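Conserved exported protein (Bacteroides fragilis, PDB 3CLW) is of unknown function but belongs to a TIM-barrel family of glycoside hydrolases and may hydrolyse O-glycosidic bonds. Local coordinates at residues A[366-371]-A[385-390]; A[27-32]-A[356-361]; A[389-394]-A[465-470]; A[313-318]-A[332-337]. One frame throughout, in Å; residues are numbered along the deposited sequence.

Overall arrangement
The four contacts follow the closing part of a TIM barrel and its join to a beta domain. Residues 27-32, just past strand 6-25, wait more than 300 residues for 356-361, which follow strand 353-356; contact 2 thus closes a loop holding most of the barrel. Contact 4 lies within that loop, a short closure between the segment after strand 307-310 and helix 328-347. Contact 1 comes next, a further short closure that extends the small sheet begun by strand 360-361. Contact 3 starts on Thr-389 and Thr-390, where contact 1 ends, and ties helix 391-400 to strand 461-467 of the beta domain. No two contacts cross.

Contact 1 of 4, residues A[366-371]-A[385-390]; sequences VPIQLL and GEISTT
Strands 368-371 and 386-389 form an antiparallel pair in a small three-stranded sheet beside the TIM barrel, with Gln-369 facing Ser-388 and Leu-371 facing Glu-386 as hydrogen-bonded pairs. Gln-369 N donates to Ser-388 O and Ser-388 N to Gln-369 O, and the same double exchange joins Leu-371 to Glu-386, where Leu-371 N lies 2.7 Å from Glu-386 O. One face carries Ile-368 and Ile-387, whose CG2 methyls meet at 4.0 Å as the two side chains point the same way; Ile-45 of helix 39-50 packs against both. On the other face, Leu-371 CD1 rests 3.6 Å from Ser-388 CB, with the Glu-386 side chain alongside Leu-371. Also on this face a water donates to Gln-369 OE1 and hydrogen-bonds to Ser-388 OG, which is placed there anti to its backbone N (chi1 175°), while Gln-369 NE2 is held by Leu-362 O. Beyond the strands, Thr-390 N bonds to Pro-367 O at 2.9 Å, a nearly straight N-H...O of 162°. Thr-390 is also the N-cap of the next helix, and its single hydroxyl proton has two carbonyls to choose from: OG1 lies 2.7 Å from Val-366 O and 3.1 Å from Pro-367 O.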
# COMPACT_ATOMS: atom_id res chain seq x y z
N VAL A 366 -1.00 5.45 -10.75
CA VAL A 366 -0.76 4.16 -10.10
C VAL A 366 0.02 3.29 -11.13
O VAL A 366 0.39 3.82 -12.18
CB VAL A 366 -2.06 3.47 -9.64
CG1 VAL A 366 -2.79 4.29 -8.54
CG2 VAL A 366 -2.98 3.18 -10.81
N PRO A 367 0.36 2.04 -10.79
CA PRO A 367 1.09 1.11 -11.69
C PRO A 367 0.48 0.88 -13.09
O PRO A 367 1.22 0.86 -14.07
CB PRO A 367 1.12 -0.19 -10.90
CG PRO A 367 1.07 0.28 -9.48
CD PRO A 367 0.15 1.44 -9.46
N ILE A 368 -0.82 0.65 -13.17
CA ILE A 368 -1.46 0.28 -14.43
C ILE A 368 -2.50 1.32 -14.78
O ILE A 368 -3.40 1.62 -13.99
CB ILE A 368 -2.12 -1.14 -14.41
CG1 ILE A 368 -1.06 -2.24 -14.33
CG2 ILE A 368 -2.96 -1.38 -15.69
CD1 ILE A 368 -1.62 -3.63 -13.83
N GLN A 369 -2.35 1.88 -15.98
CA GLN A 369 -3.34 2.76 -16.56
C GLN A 369 -4.17 2.00 -17.61
O GLN A 369 -3.63 1.28 -18.43
CB GLN A 369 -2.69 4.00 -17.17
CG GLN A 369 -3.69 4.87 -17.92
CD GLN A 369 -3.13 6.21 -18.27
OE1 GLN A 369 -1.95 6.34 -18.58
NE2 GLN A 369 -3.97 7.22 -18.22
N LEU A 370 -5.47 2.18 -17.54
CA LEU A 370 -6.44 1.47 -18.34
C LEU A 370 -6.86 2.48 -19.40
O LEU A 370 -7.25 3.58 -19.04
CB LEU A 370 -7.65 1.15 -17.47
CG LEU A 370 -7.87 -0.19 -16.76
CD1 LEU A 370 -6.63 -1.10 -16.58
CD2 LEU A 370 -8.55 0.10 -15.45
N LEU A 371 -6.73 2.12 -20.67
CA LEU A 371 -7.06 3.06 -21.77
C LEU A 371 -8.29 2.57 -22.51
O LEU A 371 -8.32 1.43 -22.91
CB LEU A 371 -5.88 3.24 -22.74
CG LEU A 371 -4.56 3.69 -22.08
CD1 LEU A 371 -3.34 3.49 -22.99
CD2 LEU A 371 -4.62 5.13 -21.60
N GLY A 385 -10.75 -2.92 -22.34
CA GLY A 385 -9.90 -1.75 -22.47
C GLY A 385 -8.49 -2.18 -22.80
O GLY A 385 -8.24 -3.35 -23.00
N GLU A 386 -7.58 -1.23 -22.84
CA GLU A 386 -6.16 -1.48 -23.10
C GLU A 386 -5.33 -1.25 -21.82
O GLU A 386 -5.50 -0.27 -21.11
CB GLU A 386 -5.65 -0.53 -24.21
CG GLU A 386 -4.25 -0.87 -24.74
CD GLU A 386 -3.52 0.31 -25.36
OE1 GLU A 386 -4.16 1.30 -25.79
OE2 GLU A 386 -2.26 0.25 -25.42
N ILE A 387 -4.42 -2.17 -21.56
CA ILE A 387 -3.50 -2.12 -20.42
C ILE A 387 -2.24 -1.29 -20.79
O ILE A 387 -1.59 -1.55 -21.80
CB ILE A 387 -3.12 -3.56 -20.00
CG1 ILE A 387 -4.37 -4.33 -19.58
CG2 ILE A 387 -2.07 -3.58 -18.91
CD1 ILE A 387 -4.29 -5.79 -19.89
N SER A 388 -1.93 -0.29 -19.97
CA SER A 388 -0.70 0.47 -20.16
C SER A 388 0.09 0.52 -18.83
O SER A 388 -0.43 0.99 -17.83
CB SER A 388 -1.10 1.87 -20.65
OG SER A 388 0.01 2.73 -20.77
N THR A 389 1.31 0.01 -18.79
CA THR A 389 2.13 0.11 -17.57
C THR A 389 2.70 1.51 -17.42
O THR A 389 3.02 2.16 -18.41
CB THR A 389 3.28 -0.94 -17.51
OG1 THR A 389 4.23 -0.70 -18.55
CG2 THR A 389 2.72 -2.34 -17.64
N THR A 390 2.76 2.02 -16.18
CA THR A 390 3.37 3.30 -15.96
C THR A 390 4.79 3.06 -15.46
O THR A 390 5.16 1.93 -15.14
CB THR A 390 2.58 4.16 -14.95
OG1 THR A 390 2.69 3.58 -13.65
CG2 THR A 390 1.12 4.29 -15.35
O HOH W 1 0.23 4.77 -19.21

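Contact 2 of 4, residues A[27-32]-A[356-361]; sequences AWRCAF and WWTAVS
Ala-27 and Thr-358 bring the two backbones nearest, their CA atoms 5.7 Å apart, and the chains step on in the same order to Arg-29 and Val-360, at 7.1 Å. The segments leave the adjacent barrel strands 6-25 and 353-356, so they meet where the TIM barrel closes, at the end of the strands where glycoside hydrolases of this fold carry their active site. The 356-361 segment turns a corner at Trp-357, whose indole swings back toward 27-32. Its edge points into one face of Trp-28 in a T-shaped stack, the six-membered rings 5.0 Å between centroids and planes at 88°; Trp-357 CZ2 is the atom over the Trp-28 ring. Ala-27 CB packs beside it, 3.4 Å from Trp-357 CH2. Arg-29 bends at chi3 (-93°) and grips Val-360 O side-on: NE donates at 2.9 Å from above the carbonyl plane, and NH2 at 3.0 Å in that plane, on a lone pair. The acceptor itself lies in the guanidinium plane. Val-360 O, on a buried residue, thus accepts from three donors, since the hydroxyl of Thr-358 in its own segment also turns to it, OG1 lying 2.9 Å from Val-360 O.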
# COMPACT_ATOMS: atom_id res chain seq x y z
N ALA A 27 -9.62 -2.04 -5.17
CA ALA A 27 -10.85 -1.25 -4.95
C ALA A 27 -11.48 -0.77 -6.26
O ALA A 27 -10.74 -0.37 -7.21
CB ALA A 27 -10.57 -0.10 -4.05
N TRP A 28 -12.81 -0.82 -6.32
CA TRP A 28 -13.61 -0.19 -7.37
C TRP A 28 -13.57 -0.89 -8.72
O TRP A 28 -14.59 -1.37 -9.18
CB TRP A 28 -13.26 1.29 -7.53
CG TRP A 28 -13.45 2.10 -6.29
CD1 TRP A 28 -14.19 1.77 -5.17
CD2 TRP A 28 -12.87 3.39 -6.04
NE1 TRP A 28 -14.09 2.80 -4.24
CE2 TRP A 28 -13.30 3.80 -4.76
CE3 TRP A 28 -12.07 4.25 -6.79
CZ2 TRP A 28 -12.93 5.02 -4.21
CZ3 TRP A 28 -11.72 5.50 -6.24
CH2 TRP A 28 -12.14 5.86 -4.97
N ARG A 29 -12.37 -1.00 -9.31
CA ARG A 29 -12.21 -1.42 -10.70
C ARG A 29 -12.05 -2.91 -10.96
O ARG A 29 -12.54 -3.43 -11.97
CB ARG A 29 -11.12 -0.56 -11.37
CG ARG A 29 -11.52 0.91 -11.19
CD ARG A 29 -10.63 1.89 -11.85
NE ARG A 29 -9.58 2.39 -10.99
CZ ARG A 29 -9.61 3.51 -10.27
NH1 ARG A 29 -10.67 4.29 -10.20
NH2 ARG A 29 -8.53 3.83 -9.60
N CYS A 30 -11.41 -3.61 -10.03
CA CYS A 30 -11.16 -5.03 -10.15
C CYS A 30 -12.43 -5.87 -10.15
O CYS A 30 -12.47 -6.96 -10.76
CB CYS A 30 -10.17 -5.49 -9.07
SG CYS A 30 -8.49 -4.85 -9.43
N ALA A 31 -13.47 -5.35 -9.51
CA ALA A 31 -14.78 -6.00 -9.60
C ALA A 31 -15.23 -6.09 -11.08
O ALA A 31 -15.81 -7.10 -11.49
CB ALA A 31 -15.83 -5.26 -8.76
N PHE A 32 -14.93 -5.06 -11.86
CA PHE A 32 -15.35 -5.05 -13.27
C PHE A 32 -14.42 -5.88 -14.12
O PHE A 32 -14.86 -6.70 -14.88
CB PHE A 32 -15.49 -3.62 -13.81
CG PHE A 32 -16.60 -2.86 -13.17
CD1 PHE A 32 -17.91 -3.02 -13.62
CD2 PHE A 32 -16.35 -2.03 -12.05
CE1 PHE A 32 -18.96 -2.34 -13.01
CE2 PHE A 32 -17.40 -1.34 -11.46
CZ PHE A 32 -18.70 -1.50 -11.93
N TRP A 356 0.30 0.44 -2.51
CA TRP A 356 -0.46 1.29 -3.43
C TRP A 356 -1.93 1.36 -3.04
O TRP A 356 -2.43 0.46 -2.38
CB TRP A 356 -0.39 0.73 -4.87
CG TRP A 356 0.85 1.07 -5.56
CD1 TRP A 356 1.94 0.25 -5.76
CD2 TRP A 356 1.16 2.32 -6.17
NE1 TRP A 356 2.90 0.93 -6.47
CE2 TRP A 356 2.45 2.20 -6.73
CE3 TRP A 356 0.47 3.54 -6.30
CZ2 TRP A 356 3.08 3.26 -7.39
CZ3 TRP A 356 1.09 4.59 -6.96
CH2 TRP A 356 2.37 4.44 -7.51
N TRP A 357 -2.61 2.41 -3.49
CA TRP A 357 -4.05 2.41 -3.61
C TRP A 357 -4.40 1.49 -4.82
O TRP A 357 -3.74 0.45 -5.05
CB TRP A 357 -4.54 3.89 -3.73
CG TRP A 357 -6.00 4.15 -3.99
CD1 TRP A 357 -6.50 5.00 -4.94
CD2 TRP A 357 -7.14 3.57 -3.34
NE1 TRP A 357 -7.86 4.99 -4.92
CE2 TRP A 357 -8.29 4.12 -3.95
CE3 TRP A 357 -7.31 2.62 -2.32
CZ2 TRP A 357 -9.60 3.77 -3.57
CZ3 TRP A 357 -8.60 2.27 -1.94
CH2 TRP A 357 -9.73 2.85 -2.57
N THR A 358 -5.44 1.80 -5.58
CA THR A 358 -5.85 0.91 -6.68
C THR A 358 -4.67 0.56 -7.63
O THR A 358 -3.95 1.44 -8.09
CB THR A 358 -6.96 1.54 -7.49
OG1 THR A 358 -6.47 2.79 -8.02
CG2 THR A 358 -8.23 1.82 -6.63
N ALA A 359 -4.46 -0.73 -7.89
CA ALA A 359 -3.47 -1.20 -8.88
C ALA A 359 -3.73 -0.63 -10.31
O ALA A 359 -2.79 -0.41 -11.08
CB ALA A 359 -3.48 -2.71 -8.91
N VAL A 360 -5.00 -0.38 -10.63
CA VAL A 360 -5.39 0.12 -11.95
C VAL A 360 -6.18 1.41 -11.79
O VAL A 360 -6.79 1.68 -10.71
CB VAL A 360 -6.19 -0.94 -12.79
CG1 VAL A 360 -5.40 -2.22 -12.95
CG2 VAL A 360 -7.52 -1.24 -12.11
N SER A 361 -6.14 2.22 -12.84
CA SER A 361 -6.69 3.56 -12.82
C SER A 361 -6.86 3.99 -14.26
O SER A 361 -6.19 3.47 -15.16
CB SER A 361 -5.73 4.53 -12.13
OG SER A 361 -6.25 5.87 -12.12

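Contact 3 of 4, residues A[389-394]-A[465-470]; sequences TTKMLW and YLTTID
Lys-391 and Trp-394 carry the contact from the start of helix 391-400, which follows strand 386-389 of the small three-stranded sheet, to Thr-467 and Thr-468 at the end of strand 461-467, thereby joining the TIM barrel to the beta domain. Lys-391 leaves the helix toward the strand, bends at chi2 (-72°), and is extended from there to its ammonium. NZ donates to Thr-468 O at 2.8 Å, and the chain's last carbons lie close to the same carbonyl. A water accepts from NZ at 2.9 Å and gives only a weak bond to Ile-469 O. Asn-472 OD1 is a further acceptor of the ammonium, so the turn after the strand supplies more than one acceptor for it. That turn is an ST turn: Thr-468 OG1 accepts from Asp-470 N at 3.0 Å.

Of the Trp-394 side chain, CB is the part that meets the strand. It lies 3.8 Å from Thr-467 CG2, while CG, anti to the carbonyl carbon (chi1 -58°), starts the indole on a course away from the strand. The ring is covered on one face by Leu-393 CD2, 3.4 Å above its centre. Thr-467 OG1, also near Trp-394 CB, is bonded to Asn-398 ND2 further along the helix. Thr-390 caps the helix by weak bonds from Met-392 N and Leu-393 N to its OG1. Back toward the residue before the cap, Trp-394 NE1 donates to Thr-389 OG1, which lies near the ring plane, at 3.0 Å with an N-H...O angle of 159°.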
# COMPACT_ATOMS: atom_id res chain seq x y z
N THR A 389 1.31 0.01 -18.79
CA THR A 389 2.13 0.11 -17.57
C THR A 389 2.70 1.51 -17.42
O THR A 389 3.02 2.16 -18.41
CB THR A 389 3.28 -0.94 -17.51
OG1 THR A 389 4.23 -0.70 -18.55
CG2 THR A 389 2.72 -2.34 -17.64
N THR A 390 2.76 2.02 -16.18
CA THR A 390 3.37 3.30 -15.96
C THR A 390 4.79 3.06 -15.46
O THR A 390 5.16 1.93 -15.14
CB THR A 390 2.58 4.16 -14.95
OG1 THR A 390 2.69 3.58 -13.65
CG2 THR A 390 1.12 4.29 -15.35
N LYS A 391 5.60 4.11 -15.41
CA LYS A 391 6.94 3.96 -14.84
C LYS A 391 6.89 3.70 -13.31
O LYS A 391 7.88 3.22 -12.72
CB LYS A 391 7.81 5.18 -15.17
CG LYS A 391 8.13 5.30 -16.67
CD LYS A 391 9.13 4.21 -17.09
CE LYS A 391 9.40 4.24 -18.59
NZ LYS A 391 10.44 3.22 -18.92
N MET A 392 5.75 4.03 -12.70
CA MET A 392 5.47 3.81 -11.31
C MET A 392 5.40 2.32 -11.09
O MET A 392 5.84 1.83 -10.07
CB MET A 392 4.17 4.51 -10.86
CG MET A 392 4.33 6.05 -10.63
SD MET A 392 2.85 7.05 -10.44
CE MET A 392 2.21 7.00 -12.13
N LEU A 393 4.87 1.57 -12.07
CA LEU A 393 4.85 0.13 -11.89
C LEU A 393 6.28 -0.37 -11.80
O LEU A 393 6.63 -1.12 -10.91
CB LEU A 393 4.07 -0.59 -13.02
CG LEU A 393 3.86 -2.11 -12.85
CD1 LEU A 393 2.64 -2.62 -13.61
CD2 LEU A 393 5.08 -2.88 -13.32
N TRP A 394 7.11 0.06 -12.74
CA TRP A 394 8.48 -0.43 -12.83
C TRP A 394 9.40 0.03 -11.67
O TRP A 394 10.24 -0.74 -11.18
CB TRP A 394 9.02 -0.16 -14.24
CG TRP A 394 8.12 -0.84 -15.24
CD1 TRP A 394 7.28 -0.24 -16.15
CD2 TRP A 394 7.91 -2.27 -15.38
NE1 TRP A 394 6.61 -1.21 -16.86
CE2 TRP A 394 6.95 -2.45 -16.39
CE3 TRP A 394 8.43 -3.40 -14.72
CZ2 TRP A 394 6.52 -3.72 -16.79
CZ3 TRP A 394 8.00 -4.64 -15.09
CH2 TRP A 394 7.04 -4.81 -16.12
N TYR A 465 19.35 -4.36 -12.71
CA TYR A 465 18.02 -4.16 -13.31
C TYR A 465 17.70 -2.68 -13.23
O TYR A 465 17.83 -2.07 -12.17
CB TYR A 465 16.99 -4.98 -12.56
CG TYR A 465 17.33 -6.44 -12.49
CD1 TYR A 465 16.84 -7.34 -13.46
CD2 TYR A 465 18.14 -6.95 -11.47
CE1 TYR A 465 17.15 -8.72 -13.38
CE2 TYR A 465 18.44 -8.32 -11.39
CZ TYR A 465 17.96 -9.19 -12.35
OH TYR A 465 18.26 -10.54 -12.28
N LEU A 466 17.29 -2.10 -14.36
CA LEU A 466 17.29 -0.66 -14.55
C LEU A 466 15.99 -0.11 -15.14
O LEU A 466 15.51 -0.63 -16.16
CB LEU A 466 18.46 -0.29 -15.47
CG LEU A 466 18.99 1.13 -15.56
CD1 LEU A 466 19.46 1.59 -14.20
CD2 LEU A 466 20.16 1.17 -16.53
N THR A 467 15.45 0.91 -14.47
CA THR A 467 14.28 1.67 -14.91
C THR A 467 14.65 3.14 -15.21
O THR A 467 15.18 3.85 -14.36
CB THR A 467 13.13 1.64 -13.87
OG1 THR A 467 12.78 0.29 -13.59
CG2 THR A 467 11.88 2.37 -14.38
N THR A 468 14.40 3.56 -16.44
CA THR A 468 14.67 4.92 -16.85
C THR A 468 13.51 5.41 -17.70
O THR A 468 12.47 4.73 -17.83
CB THR A 468 15.95 5.01 -17.72
OG1 THR A 468 15.72 4.30 -18.94
CG2 THR A 468 17.14 4.43 -17.01
N ILE A 469 13.68 6.60 -18.28
CA ILE A 469 12.74 7.11 -19.29
C ILE A 469 12.55 6.11 -20.44
O ILE A 469 11.47 6.03 -20.98
CB ILE A 469 13.14 8.55 -19.81
CG1 ILE A 469 12.02 9.15 -20.66
CG2 ILE A 469 14.43 8.52 -20.60
CD1 ILE A 469 12.26 10.58 -21.12
N ASP A 470 13.58 5.33 -20.76
CA ASP A 470 13.55 4.35 -21.86
C ASP A 470 13.33 2.88 -21.45
O ASP A 470 13.02 2.04 -22.30
CB ASP A 470 14.92 4.38 -22.56
CG ASP A 470 15.18 5.66 -23.31
OD1 ASP A 470 14.23 6.21 -23.95
OD2 ASP A 470 16.34 6.13 -23.24
O HOH W 2 10.26 3.00 -21.79

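Contact 4 of 4, residues A[313-318]-A[332-337]; sequences YCILEK and INLGLY
Ile-315 is the bump of this contact, and Leu-334 and Tyr-337, three residues apart on one side of helix 328-347, frame the hollow it enters. The segment 313-318 lies in the loop that follows barrel strand 307-310 in the TIM-barrel fold, and it folds back on the very helix that comes next in the chain. The tip of Ile-315 sits between the two helix side chains, CD1 lying 3.9 Å from Leu-334 CD2 and 4.0 Å from Tyr-337 CD1; CG1 also touches Leu-334 CD2. Val-338, one residue further along the helix, and Met-392 of helix 391-400 close in on the same isoleucine.

Tyr-337 is the counterpart, a long flat bump that reaches out from the helix with CG anti to its backbone N (chi1 -177°) and pushes its edge into a recess of the loop. Ile-315 borders that recess, the Tyr-313 side chain crosses that of Tyr-337 at about a right angle, and Glu-317 lies at the far end. Tyr-313 OH lies in the Tyr-337 ring plane, 3.3 Å from CE1. Glu-317 and Tyr-337 meet tip to tip, the carboxylate and ring planes 61° apart, and Tyr-337 OH donates to Glu-317 OE2 over 2.4 Å, a distance so short that its exact value is doubtful. Glu-317 is bent at chi2, and its other oxygen, OE1, takes a weak bond from Leu-316 N. Both tyrosine hydroxyls converge on a single carboxylate oxygen: Tyr-313 OH reaches Glu-317 OE2 at 2.8 Å on its syn side, 32° out of the carboxylate plane.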
# COMPACT_ATOMS: atom_id res chain seq x y z
N TYR A 313 -1.25 4.86 -1.13
CA TYR A 313 -0.83 6.05 -1.87
C TYR A 313 -1.24 5.98 -3.34
O TYR A 313 -1.27 4.90 -3.93
CB TYR A 313 0.69 6.26 -1.79
CG TYR A 313 1.11 7.52 -2.50
CD1 TYR A 313 0.76 8.79 -1.98
CD2 TYR A 313 1.80 7.47 -3.73
CE1 TYR A 313 1.12 9.95 -2.63
CE2 TYR A 313 2.17 8.62 -4.39
CZ TYR A 313 1.83 9.86 -3.85
OH TYR A 313 2.20 11.00 -4.52
N CYS A 314 -1.51 7.14 -3.92
CA CYS A 314 -1.51 7.33 -5.39
C CYS A 314 -1.22 8.82 -5.65
O CYS A 314 -1.33 9.64 -4.73
CB CYS A 314 -2.84 6.91 -6.02
SG CYS A 314 -4.25 7.89 -5.54
N ILE A 315 -0.83 9.16 -6.89
CA ILE A 315 -0.59 10.55 -7.27
C ILE A 315 -1.89 11.31 -7.19
O ILE A 315 -2.84 11.06 -7.94
CB ILE A 315 -0.03 10.72 -8.70
CG1 ILE A 315 1.21 9.86 -8.92
CG2 ILE A 315 0.26 12.20 -8.98
CD1 ILE A 315 2.43 10.22 -8.09
N LEU A 316 -1.93 12.26 -6.26
CA LEU A 316 -3.13 13.02 -5.95
C LEU A 316 -2.76 14.48 -5.89
O LEU A 316 -3.54 15.33 -6.32
CB LEU A 316 -3.68 12.58 -4.60
CG LEU A 316 -5.17 12.53 -4.40
CD1 LEU A 316 -5.83 11.69 -5.49
CD2 LEU A 316 -5.44 11.94 -3.02
N GLU A 317 -1.57 14.76 -5.37
CA GLU A 317 -1.11 16.13 -5.24
C GLU A 317 -0.59 16.69 -6.55
O GLU A 317 -0.41 15.98 -7.54
CB GLU A 317 -0.01 16.24 -4.18
CG GLU A 317 1.29 15.56 -4.57
CD GLU A 317 1.36 14.12 -4.09
OE1 GLU A 317 0.33 13.40 -4.07
OE2 GLU A 317 2.48 13.71 -3.72
N LYS A 318 -0.34 17.99 -6.52
CA LYS A 318 0.13 18.75 -7.66
C LYS A 318 1.34 19.55 -7.22
O LYS A 318 1.35 20.10 -6.12
CB LYS A 318 -0.97 19.68 -8.17
CG LYS A 318 -2.22 18.99 -8.67
CD LYS A 318 -3.06 19.98 -9.44
CE LYS A 318 -4.36 19.38 -9.94
NZ LYS A 318 -4.31 19.06 -11.40
N ILE A 332 8.54 9.11 -16.41
CA ILE A 332 9.65 8.77 -15.52
C ILE A 332 9.75 9.68 -14.26
O ILE A 332 10.27 9.26 -13.22
CB ILE A 332 11.00 8.68 -16.30
CG1 ILE A 332 12.12 8.06 -15.46
CG2 ILE A 332 11.44 10.03 -16.83
CD1 ILE A 332 11.88 6.60 -15.09
N ASN A 333 9.27 10.92 -14.36
CA ASN A 333 9.22 11.82 -13.23
C ASN A 333 8.29 11.28 -12.15
O ASN A 333 8.61 11.34 -10.95
CB ASN A 333 8.74 13.20 -13.65
CG ASN A 333 9.79 14.00 -14.43
OD1 ASN A 333 10.98 13.68 -14.47
ND2 ASN A 333 9.32 15.06 -15.06
N LEU A 334 7.15 10.75 -12.58
CA LEU A 334 6.19 10.12 -11.68
C LEU A 334 6.79 8.86 -11.06
O LEU A 334 6.70 8.68 -9.83
CB LEU A 334 4.91 9.80 -12.41
CG LEU A 334 4.06 11.00 -12.83
CD1 LEU A 334 3.00 10.55 -13.84
CD2 LEU A 334 3.43 11.64 -11.60
N GLY A 335 7.41 8.02 -11.90
CA GLY A 335 8.08 6.83 -11.40
C GLY A 335 9.15 7.11 -10.34
O GLY A 335 9.22 6.42 -9.32
N LEU A 336 10.00 8.12 -10.57
CA LEU A 336 11.02 8.50 -9.60
C LEU A 336 10.45 9.22 -8.37
O LEU A 336 10.96 9.04 -7.29
CB LEU A 336 12.10 9.36 -10.24
CG LEU A 336 12.98 8.75 -11.33
CD1 LEU A 336 13.56 9.88 -12.16
CD2 LEU A 336 14.09 7.88 -10.76
N TYR A 337 9.40 10.03 -8.54
CA TYR A 337 8.74 10.70 -7.42
C TYR A 337 8.23 9.68 -6.39
O TYR A 337 8.39 9.86 -5.16
CB TYR A 337 7.60 11.55 -7.94
CG TYR A 337 6.83 12.38 -6.93
CD1 TYR A 337 5.67 11.88 -6.33
CD2 TYR A 337 7.23 13.69 -6.61
CE1 TYR A 337 4.95 12.63 -5.44
CE2 TYR A 337 6.50 14.48 -5.71
CZ TYR A 337 5.36 13.93 -5.12
OH TYR A 337 4.60 14.67 -4.23